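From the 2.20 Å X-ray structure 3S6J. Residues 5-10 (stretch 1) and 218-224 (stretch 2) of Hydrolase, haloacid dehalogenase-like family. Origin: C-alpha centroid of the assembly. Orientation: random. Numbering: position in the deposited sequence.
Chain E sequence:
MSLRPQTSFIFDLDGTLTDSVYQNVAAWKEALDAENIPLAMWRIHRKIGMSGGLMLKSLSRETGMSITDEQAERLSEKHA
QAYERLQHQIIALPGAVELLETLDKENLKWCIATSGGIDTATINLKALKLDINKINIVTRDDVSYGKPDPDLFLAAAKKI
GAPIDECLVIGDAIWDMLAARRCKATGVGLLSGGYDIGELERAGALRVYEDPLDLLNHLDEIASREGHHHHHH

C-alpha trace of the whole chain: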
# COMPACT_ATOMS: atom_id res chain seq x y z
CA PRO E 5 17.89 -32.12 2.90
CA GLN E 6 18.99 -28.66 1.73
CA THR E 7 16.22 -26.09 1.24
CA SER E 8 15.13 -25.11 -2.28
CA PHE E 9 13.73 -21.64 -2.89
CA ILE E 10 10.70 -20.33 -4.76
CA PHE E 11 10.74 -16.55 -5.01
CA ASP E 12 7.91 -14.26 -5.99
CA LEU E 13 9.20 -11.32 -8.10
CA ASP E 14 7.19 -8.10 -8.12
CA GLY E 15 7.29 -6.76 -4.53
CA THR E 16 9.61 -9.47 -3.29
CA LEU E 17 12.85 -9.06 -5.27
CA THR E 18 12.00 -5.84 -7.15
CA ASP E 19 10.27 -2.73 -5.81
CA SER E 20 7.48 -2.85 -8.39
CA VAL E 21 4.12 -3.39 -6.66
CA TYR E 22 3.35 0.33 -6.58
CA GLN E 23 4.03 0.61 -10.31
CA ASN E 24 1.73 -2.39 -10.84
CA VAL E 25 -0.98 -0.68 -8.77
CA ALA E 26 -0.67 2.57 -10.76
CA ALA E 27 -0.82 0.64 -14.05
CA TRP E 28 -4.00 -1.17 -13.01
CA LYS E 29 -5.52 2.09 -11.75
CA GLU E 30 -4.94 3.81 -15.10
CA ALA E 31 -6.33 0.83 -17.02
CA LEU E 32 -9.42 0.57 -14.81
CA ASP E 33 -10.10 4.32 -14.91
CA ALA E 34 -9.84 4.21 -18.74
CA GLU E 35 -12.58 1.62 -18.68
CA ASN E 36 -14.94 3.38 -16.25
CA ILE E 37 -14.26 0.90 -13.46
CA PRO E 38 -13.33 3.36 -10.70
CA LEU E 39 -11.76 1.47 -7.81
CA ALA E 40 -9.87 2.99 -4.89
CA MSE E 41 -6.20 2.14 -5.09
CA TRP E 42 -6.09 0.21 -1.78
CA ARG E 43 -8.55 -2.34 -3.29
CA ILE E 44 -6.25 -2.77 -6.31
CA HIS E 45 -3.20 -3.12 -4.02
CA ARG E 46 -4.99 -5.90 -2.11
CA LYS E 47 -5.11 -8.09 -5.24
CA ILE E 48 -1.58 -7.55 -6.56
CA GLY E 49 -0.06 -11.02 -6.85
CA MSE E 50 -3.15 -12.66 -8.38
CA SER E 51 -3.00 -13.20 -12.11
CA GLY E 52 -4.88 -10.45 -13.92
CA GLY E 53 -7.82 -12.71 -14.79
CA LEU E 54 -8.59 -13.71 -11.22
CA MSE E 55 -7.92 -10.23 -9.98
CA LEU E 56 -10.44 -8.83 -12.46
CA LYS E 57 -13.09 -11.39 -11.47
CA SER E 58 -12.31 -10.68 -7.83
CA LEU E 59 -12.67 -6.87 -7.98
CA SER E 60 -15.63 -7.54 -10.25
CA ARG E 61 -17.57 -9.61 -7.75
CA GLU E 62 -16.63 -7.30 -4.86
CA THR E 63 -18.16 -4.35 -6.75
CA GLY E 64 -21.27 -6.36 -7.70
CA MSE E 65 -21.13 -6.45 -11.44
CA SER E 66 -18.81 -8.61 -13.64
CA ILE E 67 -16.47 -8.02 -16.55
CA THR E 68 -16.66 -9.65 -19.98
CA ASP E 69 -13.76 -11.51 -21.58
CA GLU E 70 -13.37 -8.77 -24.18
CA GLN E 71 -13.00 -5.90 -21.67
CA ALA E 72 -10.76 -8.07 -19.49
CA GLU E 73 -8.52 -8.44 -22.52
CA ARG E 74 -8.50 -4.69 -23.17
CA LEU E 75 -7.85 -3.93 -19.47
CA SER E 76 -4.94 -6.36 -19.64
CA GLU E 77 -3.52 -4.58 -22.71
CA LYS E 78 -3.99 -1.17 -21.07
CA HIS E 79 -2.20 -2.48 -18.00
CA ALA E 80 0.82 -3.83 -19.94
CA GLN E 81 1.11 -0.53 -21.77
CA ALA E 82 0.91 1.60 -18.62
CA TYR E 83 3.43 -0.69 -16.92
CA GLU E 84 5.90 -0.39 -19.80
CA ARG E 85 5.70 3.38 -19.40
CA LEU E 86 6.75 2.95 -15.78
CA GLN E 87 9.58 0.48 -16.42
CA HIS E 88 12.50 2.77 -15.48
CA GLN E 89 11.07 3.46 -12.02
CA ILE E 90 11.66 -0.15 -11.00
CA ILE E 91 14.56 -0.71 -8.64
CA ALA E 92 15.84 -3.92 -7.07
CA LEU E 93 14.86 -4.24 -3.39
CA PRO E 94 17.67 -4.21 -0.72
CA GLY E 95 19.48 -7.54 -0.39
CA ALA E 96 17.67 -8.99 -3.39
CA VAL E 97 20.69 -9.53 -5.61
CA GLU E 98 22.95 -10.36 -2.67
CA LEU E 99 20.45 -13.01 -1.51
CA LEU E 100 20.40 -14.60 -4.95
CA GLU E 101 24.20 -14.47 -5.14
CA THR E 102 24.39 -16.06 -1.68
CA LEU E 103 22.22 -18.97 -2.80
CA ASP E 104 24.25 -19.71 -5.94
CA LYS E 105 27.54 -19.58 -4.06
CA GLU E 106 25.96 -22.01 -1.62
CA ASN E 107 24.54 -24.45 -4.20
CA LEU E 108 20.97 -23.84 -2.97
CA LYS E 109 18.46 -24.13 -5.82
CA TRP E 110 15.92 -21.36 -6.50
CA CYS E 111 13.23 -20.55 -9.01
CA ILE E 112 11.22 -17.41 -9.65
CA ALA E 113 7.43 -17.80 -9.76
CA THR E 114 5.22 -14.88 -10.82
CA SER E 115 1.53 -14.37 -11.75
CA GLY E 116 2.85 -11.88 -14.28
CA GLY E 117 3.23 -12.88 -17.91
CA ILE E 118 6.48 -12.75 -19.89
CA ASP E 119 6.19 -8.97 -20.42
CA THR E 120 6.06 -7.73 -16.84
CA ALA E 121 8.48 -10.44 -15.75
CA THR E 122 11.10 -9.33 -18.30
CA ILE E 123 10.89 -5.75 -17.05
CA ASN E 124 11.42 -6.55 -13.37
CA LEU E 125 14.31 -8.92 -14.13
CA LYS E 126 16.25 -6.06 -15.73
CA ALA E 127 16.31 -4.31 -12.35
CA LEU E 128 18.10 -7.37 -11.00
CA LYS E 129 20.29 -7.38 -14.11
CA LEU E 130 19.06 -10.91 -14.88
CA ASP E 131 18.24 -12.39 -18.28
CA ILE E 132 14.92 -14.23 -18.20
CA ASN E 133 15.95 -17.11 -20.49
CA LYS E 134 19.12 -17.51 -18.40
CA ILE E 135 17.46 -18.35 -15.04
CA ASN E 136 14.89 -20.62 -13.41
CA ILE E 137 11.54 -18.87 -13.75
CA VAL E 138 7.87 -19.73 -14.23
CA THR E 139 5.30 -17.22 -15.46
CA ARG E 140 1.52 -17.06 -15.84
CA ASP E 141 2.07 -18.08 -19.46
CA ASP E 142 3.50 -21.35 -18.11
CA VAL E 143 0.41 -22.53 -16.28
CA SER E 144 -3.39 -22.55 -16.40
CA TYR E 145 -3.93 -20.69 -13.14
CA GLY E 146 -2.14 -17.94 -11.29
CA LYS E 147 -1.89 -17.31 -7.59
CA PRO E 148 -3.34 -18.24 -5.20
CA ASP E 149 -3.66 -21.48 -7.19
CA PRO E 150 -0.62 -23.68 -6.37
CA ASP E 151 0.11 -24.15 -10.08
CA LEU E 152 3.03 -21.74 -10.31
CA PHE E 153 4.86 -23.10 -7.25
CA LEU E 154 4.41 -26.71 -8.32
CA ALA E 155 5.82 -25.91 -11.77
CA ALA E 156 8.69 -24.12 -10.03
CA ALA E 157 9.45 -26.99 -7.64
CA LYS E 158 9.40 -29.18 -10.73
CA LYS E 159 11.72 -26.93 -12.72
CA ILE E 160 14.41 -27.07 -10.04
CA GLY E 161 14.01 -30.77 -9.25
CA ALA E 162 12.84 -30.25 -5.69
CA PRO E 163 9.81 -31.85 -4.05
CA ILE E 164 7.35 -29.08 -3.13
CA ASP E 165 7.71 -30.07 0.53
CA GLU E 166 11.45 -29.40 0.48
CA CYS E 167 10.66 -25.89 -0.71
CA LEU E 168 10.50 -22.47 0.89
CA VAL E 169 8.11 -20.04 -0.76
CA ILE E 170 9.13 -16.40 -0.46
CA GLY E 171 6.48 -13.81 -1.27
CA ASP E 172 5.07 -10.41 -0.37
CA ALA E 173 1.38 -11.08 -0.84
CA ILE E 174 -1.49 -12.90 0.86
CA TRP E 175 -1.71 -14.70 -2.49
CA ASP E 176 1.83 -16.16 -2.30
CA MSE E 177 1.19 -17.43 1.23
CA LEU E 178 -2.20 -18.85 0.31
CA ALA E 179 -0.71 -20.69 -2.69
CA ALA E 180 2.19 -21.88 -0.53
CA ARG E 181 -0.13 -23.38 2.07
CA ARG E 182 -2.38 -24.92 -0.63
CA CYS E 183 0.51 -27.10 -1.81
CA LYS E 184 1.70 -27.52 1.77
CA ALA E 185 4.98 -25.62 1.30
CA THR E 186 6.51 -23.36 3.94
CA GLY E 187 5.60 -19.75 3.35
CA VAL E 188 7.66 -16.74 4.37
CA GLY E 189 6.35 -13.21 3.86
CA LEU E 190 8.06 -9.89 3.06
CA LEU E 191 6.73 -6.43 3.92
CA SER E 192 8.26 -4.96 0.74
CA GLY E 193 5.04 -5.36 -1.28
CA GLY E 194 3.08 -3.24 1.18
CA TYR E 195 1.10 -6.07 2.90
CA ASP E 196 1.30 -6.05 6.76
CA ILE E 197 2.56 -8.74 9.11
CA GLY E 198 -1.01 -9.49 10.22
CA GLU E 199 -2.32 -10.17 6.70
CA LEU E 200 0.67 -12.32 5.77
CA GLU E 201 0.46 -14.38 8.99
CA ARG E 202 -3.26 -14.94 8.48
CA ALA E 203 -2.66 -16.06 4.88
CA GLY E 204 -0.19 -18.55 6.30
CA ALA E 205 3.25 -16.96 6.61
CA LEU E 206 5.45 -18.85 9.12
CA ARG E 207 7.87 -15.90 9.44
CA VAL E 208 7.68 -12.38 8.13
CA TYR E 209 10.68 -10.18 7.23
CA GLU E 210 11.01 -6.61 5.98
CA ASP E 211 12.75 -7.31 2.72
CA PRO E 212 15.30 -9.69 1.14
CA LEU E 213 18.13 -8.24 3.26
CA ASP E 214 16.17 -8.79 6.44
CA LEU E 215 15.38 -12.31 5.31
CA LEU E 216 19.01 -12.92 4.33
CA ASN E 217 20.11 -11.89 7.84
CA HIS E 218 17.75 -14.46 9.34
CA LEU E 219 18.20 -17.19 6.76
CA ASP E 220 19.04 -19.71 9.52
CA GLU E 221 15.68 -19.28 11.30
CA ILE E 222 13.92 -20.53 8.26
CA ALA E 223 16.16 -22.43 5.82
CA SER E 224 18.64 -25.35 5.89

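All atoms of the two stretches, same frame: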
# COMPACT_ATOMS: atom_id res chain seq x y z
N PRO E 5 18.72 -32.54 4.04
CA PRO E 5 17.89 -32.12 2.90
C PRO E 5 17.91 -30.60 2.72
O PRO E 5 17.09 -29.90 3.32
CB PRO E 5 16.49 -32.58 3.30
CG PRO E 5 16.73 -33.75 4.21
CD PRO E 5 17.99 -33.43 4.96
N GLN E 6 18.84 -30.10 1.91
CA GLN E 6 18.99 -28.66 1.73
C GLN E 6 17.72 -28.01 1.16
O GLN E 6 17.03 -28.56 0.29
CB GLN E 6 20.23 -28.34 0.88
CG GLN E 6 21.46 -27.85 1.68
CD GLN E 6 22.22 -28.97 2.40
OE1 GLN E 6 22.21 -30.13 1.98
NE2 GLN E 6 22.91 -28.61 3.49
N THR E 7 17.40 -26.82 1.67
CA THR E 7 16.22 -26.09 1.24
C THR E 7 16.35 -25.60 -0.20
O THR E 7 17.42 -25.15 -0.63
CB THR E 7 15.95 -24.90 2.17
OG1 THR E 7 15.52 -25.39 3.45
CG2 THR E 7 14.86 -23.99 1.58
N SER E 8 15.25 -25.71 -0.95
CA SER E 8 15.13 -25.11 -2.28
C SER E 8 14.16 -23.93 -2.22
O SER E 8 13.23 -23.93 -1.41
CB SER E 8 14.66 -26.16 -3.29
OG SER E 8 15.62 -27.19 -3.43
N PHE E 9 14.38 -22.93 -3.07
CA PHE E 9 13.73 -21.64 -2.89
C PHE E 9 12.85 -21.21 -4.06
O PHE E 9 13.30 -21.16 -5.21
CB PHE E 9 14.78 -20.55 -2.63
CG PHE E 9 15.47 -20.68 -1.30
CD1 PHE E 9 16.44 -21.65 -1.09
CD2 PHE E 9 15.15 -19.82 -0.26
CE1 PHE E 9 17.08 -21.77 0.14
CE2 PHE E 9 15.79 -19.93 0.97
CZ PHE E 9 16.75 -20.91 1.18
N ILE E 10 11.60 -20.89 -3.76
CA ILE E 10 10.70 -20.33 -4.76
C ILE E 10 10.38 -18.88 -4.43
O ILE E 10 9.70 -18.59 -3.45
CB ILE E 10 9.40 -21.14 -4.88
CG1 ILE E 10 9.72 -22.62 -5.12
CG2 ILE E 10 8.58 -20.59 -6.01
CD1 ILE E 10 8.51 -23.55 -5.03
N HIS E 218 18.40 -13.48 8.48
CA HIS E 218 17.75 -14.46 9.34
C HIS E 218 17.58 -15.79 8.65
O HIS E 218 16.78 -16.63 9.07
CB HIS E 218 16.39 -13.95 9.78
CG HIS E 218 16.46 -12.72 10.61
ND1 HIS E 218 16.40 -12.75 11.99
CD2 HIS E 218 16.64 -11.43 10.26
CE1 HIS E 218 16.52 -11.52 12.45
NE2 HIS E 218 16.66 -10.70 11.43
N LEU E 219 18.34 -16.00 7.58
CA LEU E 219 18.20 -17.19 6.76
C LEU E 219 18.20 -18.50 7.57
O LEU E 219 17.54 -19.48 7.20
CB LEU E 219 19.29 -17.21 5.69
CG LEU E 219 19.00 -18.03 4.43
CD1 LEU E 219 17.72 -17.54 3.78
CD2 LEU E 219 20.20 -17.94 3.47
N ASP E 220 18.94 -18.52 8.67
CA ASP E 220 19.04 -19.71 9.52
C ASP E 220 17.74 -20.07 10.24
O ASP E 220 17.49 -21.24 10.49
CB ASP E 220 20.15 -19.55 10.56
CG ASP E 220 21.52 -19.49 9.92
OD1 ASP E 220 21.73 -20.21 8.91
OD2 ASP E 220 22.39 -18.73 10.43
N GLU E 221 16.95 -19.06 10.61
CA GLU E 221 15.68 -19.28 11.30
C GLU E 221 14.74 -20.14 10.45
O GLU E 221 13.82 -20.78 10.97
CB GLU E 221 14.96 -17.95 11.57
CG GLU E 221 15.63 -17.04 12.61
CD GLU E 221 14.77 -15.82 12.96
OE1 GLU E 221 13.90 -15.42 12.14
OE2 GLU E 221 14.97 -15.24 14.05
N ILE E 222 14.98 -20.15 9.15
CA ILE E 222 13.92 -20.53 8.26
C ILE E 222 14.33 -21.46 7.12
O ILE E 222 13.48 -22.04 6.45
CB ILE E 222 13.21 -19.24 7.73
CG1 ILE E 222 11.79 -19.58 7.30
CG2 ILE E 222 14.07 -18.51 6.65
CD1 ILE E 222 10.99 -20.31 8.37
N ALA E 223 15.64 -21.60 6.91
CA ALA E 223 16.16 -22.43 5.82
C ALA E 223 17.35 -23.30 6.26
O ALA E 223 18.08 -22.93 7.17
CB ALA E 223 16.54 -21.57 4.60
N SER E 224 17.51 -24.45 5.61
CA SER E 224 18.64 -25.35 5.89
C SER E 224 19.68 -25.23 4.79
O SER E 224 19.40 -25.61 3.64
CB SER E 224 18.16 -26.81 5.94
OG SER E 224 17.23 -27.01 6.98

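The contact between residues 5-10 and 218-224 is a small clasp between the two ends of a chain, in which a pair of hydrogen bonds centred on one threonine is backed by a modest apolar patch. It illustrates a general principle: segments more than 200 residues apart in sequence can be joined economically when one residue offers both its backbone and its side chain to the same partner. Here that residue is Thr7, which lies just before the strand that begins at Ser8, and its partner is Ser224. Their CA atoms, 5.3 Å apart, are the closest CA pair across the two stretches. Thr7 N donates to Ser224 O at 3.1 Å, and Ser224 N donates to Thr7 OG1, also at 3.1 Å. Both bonds are nearly linear, with N-H...acceptor angles of 172° and 176°, so each N-H points almost straight at its acceptor; in the second bond the threonine hydroxyl accepts from an amide, a role a backbone carbonyl often plays. The CA-to-CB bond of Thr7 points toward the other stretch, and its m rotamer places OG1 within reach of that amide.

Beyond this polar pair, the alternation of an extended chain sorts the neighbouring side chains. The CA-to-CB bond of Ser8 points away, and the residue makes no contact, whereas that of Phe9 points toward the second stretch. Its ring atom CZ lies 3.5 Å from Ala223 CB, and its CE2 lies 4.2 Å from Leu219 CD1; both methyls approach the ring obliquely. Leu219 lies in a short, weakly bonded helical segment, and Ala223, just after it, donates from its N to Leu219 O at 2.9 Å, a bond that ties together the two residues that meet the ring. Leu219 itself leaves its backbone sideways, but the end of its side chain comes nearer to the ring. The exposed Gln6 adds a further contact, its CG lying 3.6 Å from Ser224 O. The whole contact buries only 244 Å², counting both sides.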